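Local structure of protein phosphatase 2C (Toxoplasma gondii, 3D8K) at the interface of chains A and B. The protein probably removes phosphate from phosphoserine and phosphothreonine residues of proteins, as a metal-dependent serine/threonine phosphatase of the PP2C family. Coordinates in Å, arbitrary orientation; residue numbers count along the deposited sequence, not the author numbering. Chains: chain A/B, Protein phosphatase 2C.

The interface of chains A and B. Residues chain A 117-120, 156; chain B 76, 78-79, 81, 84, 87.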
ATOM      1  N   LYS A 117     -22.971   5.541   2.017  1.00 31.09           N
ATOM      2  CA  LYS A 117     -23.910   4.641   1.359  1.00 30.66           C
ATOM      3  C   LYS A 117     -24.184   3.351   2.174  1.00 27.55           C
ATOM      4  O   LYS A 117     -23.993   2.232   1.685  1.00 26.50           O
ATOM      5  CB  LYS A 117     -23.408   4.293  -0.053  1.00 31.94           C
ATOM      6  CG  LYS A 117     -23.365   5.489  -0.993  1.00 36.33           C
ATOM      7  CD  LYS A 117     -23.080   5.086  -2.438  1.00 41.01           C
ATOM      8  CE  LYS A 117     -22.977   6.300  -3.366  1.00 43.12           C
ATOM      9  NZ  LYS A 117     -22.494   5.981  -4.745  1.00 45.38           N
ATOM     10  N   PRO A 118     -24.650   3.498   3.428  1.00 25.41           N
ATOM     11  CA  PRO A 118     -24.948   2.347   4.288  1.00 25.57           C
ATOM     12  C   PRO A 118     -26.142   1.573   3.760  1.00 26.43           C
ATOM     13  O   PRO A 118     -26.910   2.093   2.953  1.00 27.55           O
ATOM     14  CB  PRO A 118     -25.248   2.996   5.633  1.00 25.19           C
ATOM     15  CG  PRO A 118     -25.946   4.247   5.221  1.00 23.57           C
ATOM     16  CD  PRO A 118     -25.036   4.750   4.103  1.00 25.00           C
ATOM     17  N   THR A 119     -26.312   0.344   4.230  1.00 25.75           N
ATOM     18  CA  THR A 119     -27.423  -0.474   3.784  1.00 25.19           C
ATOM     19  C   THR A 119     -28.630  -0.335   4.696  1.00 25.26           C
ATOM     20  O   THR A 119     -28.541   0.240   5.777  1.00 24.74           O
ATOM     21  CB  THR A 119     -27.016  -1.959   3.697  1.00 27.30           C
ATOM     22  OG1 THR A 119     -28.175  -2.762   3.440  1.00 27.72           O
ATOM     23  CG2 THR A 119     -26.358  -2.415   4.986  1.00 25.37           C
ATOM     24  N   GLU A 120     -29.763  -0.858   4.243  1.00 26.64           N
ATOM     25  CA  GLU A 120     -30.998  -0.807   5.012  1.00 28.41           C
ATOM     26  C   GLU A 120     -30.857  -1.620   6.288  1.00 27.06           C
ATOM     27  O   GLU A 120     -30.046  -2.537   6.365  1.00 27.59           O
ATOM     28  CB  GLU A 120     -32.163  -1.371   4.198  1.00 31.60           C
ATOM     29  CG  GLU A 120     -32.704  -0.460   3.112  1.00 37.71           C
ATOM     30  CD  GLU A 120     -33.884  -1.086   2.373  1.00 40.90           C
ATOM     31  OE1 GLU A 120     -34.881  -1.451   3.049  1.00 41.02           O
ATOM     32  OE2 GLU A 120     -33.808  -1.211   1.123  1.00 39.58           O
ATOM     33  N   ARG A 156     -31.335   5.048   1.459  1.00 32.28           N
ATOM     34  CA  ARG A 156     -31.362   5.529   0.090  1.00 32.82           C
ATOM     35  C   ARG A 156     -32.426   6.616  -0.049  1.00 34.49           C
ATOM     36  O   ARG A 156     -32.346   7.482  -0.928  1.00 34.26           O
ATOM     37  CB  ARG A 156     -31.696   4.399  -0.866  1.00 32.04           C
ATOM     38  CG  ARG A 156     -30.506   3.713  -1.436  1.00 31.92           C
ATOM     39  CD  ARG A 156     -30.875   3.095  -2.757  1.00 31.76           C
ATOM     40  NE  ARG A 156     -29.721   2.450  -3.355  1.00 32.07           N
ATOM     41  CZ  ARG A 156     -29.199   1.309  -2.920  1.00 30.21           C
ATOM     42  NH1 ARG A 156     -29.737   0.680  -1.882  1.00 24.86           N
ATOM     43  NH2 ARG A 156     -28.125   0.811  -3.522  1.00 30.76           N
TER
ATOM     44  N   ASP B  76     -21.727  -1.578  -6.724  1.00 26.82           N
ATOM     45  CA  ASP B  76     -22.687  -0.603  -6.247  1.00 28.36           C
ATOM     46  C   ASP B  76     -23.553  -1.208  -5.155  1.00 29.58           C
ATOM     47  O   ASP B  76     -24.310  -0.499  -4.491  1.00 30.63           O
ATOM     48  CB  ASP B  76     -23.542  -0.105  -7.404  1.00 31.08           C
ATOM     49  CG  ASP B  76     -22.790   0.865  -8.303  1.00 33.98           C
ATOM     50  OD1 ASP B  76     -23.010   0.848  -9.542  1.00 34.89           O
ATOM     51  OD2 ASP B  76     -21.984   1.651  -7.760  1.00 32.72           O
ATOM     52  N   ARG B  78     -24.719  -2.157  -1.798  1.00 33.31           N
ATOM     53  CA  ARG B  78     -24.428  -1.595  -0.474  1.00 33.98           C
ATOM     54  C   ARG B  78     -24.223  -2.702   0.530  1.00 34.54           C
ATOM     55  O   ARG B  78     -23.886  -2.472   1.683  1.00 36.47           O
ATOM     56  CB  ARG B  78     -25.569  -0.707   0.008  1.00 32.26           C
ATOM     57  CG  ARG B  78     -25.777   0.514  -0.815  1.00 30.20           C
ATOM     58  CD  ARG B  78     -26.528   1.536  -0.021  1.00 30.42           C
ATOM     59  NE  ARG B  78     -26.809   2.710  -0.824  1.00 33.08           N
ATOM     60  CZ  ARG B  78     -27.216   3.870  -0.331  1.00 35.84           C
ATOM     61  NH1 ARG B  78     -27.391   4.019   0.977  1.00 37.46           N
ATOM     62  NH2 ARG B  78     -27.453   4.881  -1.149  1.00 38.70           N
ATOM     63  N   ASP B  79     -24.462  -3.914   0.066  1.00 35.36           N
ATOM     64  CA  ASP B  79     -24.305  -5.108   0.861  1.00 34.97           C
ATOM     65  C   ASP B  79     -24.727  -6.215  -0.072  1.00 34.63           C
ATOM     66  O   ASP B  79     -25.403  -5.968  -1.069  1.00 36.25           O
ATOM     67  CB  ASP B  79     -25.193  -5.058   2.098  1.00 37.82           C
ATOM     68  CG  ASP B  79     -24.986  -6.251   2.995  1.00 41.05           C
ATOM     69  OD1 ASP B  79     -23.819  -6.691   3.119  1.00 42.41           O
ATOM     70  OD2 ASP B  79     -25.981  -6.749   3.567  1.00 42.21           O
ATOM     71  N   ASN B  81     -27.010  -9.080  -0.628  1.00 31.27           N
ATOM     72  CA  ASN B  81     -28.239  -9.739  -0.215  1.00 30.31           C
ATOM     73  C   ASN B  81     -29.264  -9.617  -1.330  1.00 31.04           C
ATOM     74  O   ASN B  81     -29.014  -8.994  -2.361  1.00 28.81           O
ATOM     75  CB  ASN B  81     -28.810  -9.130   1.076  1.00 29.65           C
ATOM     76  CG  ASN B  81     -29.231  -7.675   0.920  1.00 30.19           C
ATOM     77  OD1 ASN B  81     -30.050  -7.337   0.072  1.00 31.16           O
ATOM     78  ND2 ASN B  81     -28.675  -6.808   1.755  1.00 30.17           N
ATOM     79  N   GLU B  84     -30.479  -5.896  -2.364  1.00 29.86           N
ATOM     80  CA  GLU B  84     -29.409  -5.200  -3.067  1.00 28.64           C
ATOM     81  C   GLU B  84     -29.064  -5.835  -4.417  1.00 26.68           C
ATOM     82  O   GLU B  84     -28.734  -5.130  -5.362  1.00 26.50           O
ATOM     83  CB  GLU B  84     -28.165  -5.135  -2.188  1.00 29.51           C
ATOM     84  CG  GLU B  84     -27.399  -3.839  -2.338  1.00 35.05           C
ATOM     85  CD  GLU B  84     -28.217  -2.634  -1.903  1.00 36.88           C
ATOM     86  OE1 GLU B  84     -28.617  -2.574  -0.722  1.00 38.18           O
ATOM     87  OE2 GLU B  84     -28.463  -1.746  -2.745  1.00 38.32           O
ATOM     88  N   ARG B  87     -31.976  -5.056  -7.013  1.00 23.58           N
ATOM     89  CA  ARG B  87     -31.954  -3.660  -7.428  1.00 24.52           C
ATOM     90  C   ARG B  87     -30.970  -3.396  -8.550  1.00 25.27           C
ATOM     91  O   ARG B  87     -31.241  -2.612  -9.454  1.00 25.87           O
ATOM     92  CB  ARG B  87     -31.612  -2.780  -6.234  1.00 23.72           C
ATOM     93  CG  ARG B  87     -31.497  -1.323  -6.564  1.00 23.94           C
ATOM     94  CD  ARG B  87     -30.893  -0.558  -5.406  1.00 25.78           C
ATOM     95  NE  ARG B  87     -31.790  -0.507  -4.260  1.00 26.83           N
ATOM     96  CZ  ARG B  87     -32.938   0.153  -4.251  1.00 28.28           C
ATOM     97  NH1 ARG B  87     -33.326   0.816  -5.333  1.00 27.32           N
ATOM     98  NH2 ARG B  87     -33.690   0.155  -3.156  1.00 29.90           N
TER
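Three interleaved arginines form the dense part of this patch between two copies of the phosphatase, a polar interface that may be only a crystal contact. B:Arg78, extended from CG to NE, slides its guanidinium between CA of A:Lys117 and CG of A:Arg156, each toward the rim of one face. Its NH1 gives a nearly straight hydrogen bond (170° at H) to the backbone carbonyl O of A:Pro118, 2.8 Å away in the guanidinium plane, which should help hold the group's rotation. A:Arg156, from the 3-10 helix 155-157, meets B:Arg78, B:Glu84 and B:Arg87 tip to tip. NE of B:Arg78 sits over the centre of the A:Arg156 guanidinium, and NE of B:Arg87 lies toward the rim of the opposite face, 3.4 Å from A:Arg156 CZ. B:Glu84, its chain bent at chi2 (63°), brings in its carboxylate and probably offsets this crowding of positive charge: A:Arg156 NH2 makes a salt bridge and a bent hydrogen bond (133° at H) to B:Glu84 OE2 at 2.7 Å, from above the carboxylate plane. Backbone N of B:Glu84 donates a hydrogen bond to OD1 of B:Asn81, which caps the N-terminus of helix 82-97. The margins are looser. CB of A:Thr119 brushes CB of B:Asp79 at 3.9 Å, while A:Glu120 OE2 stays 4.5 Å from B:Arg87 NH2. The extended A:Lys117 chain crosses B:Arg78 at about a right angle, leaving the amine A:Lys117 NZ 5.3 Å from B:Asp76 OD2.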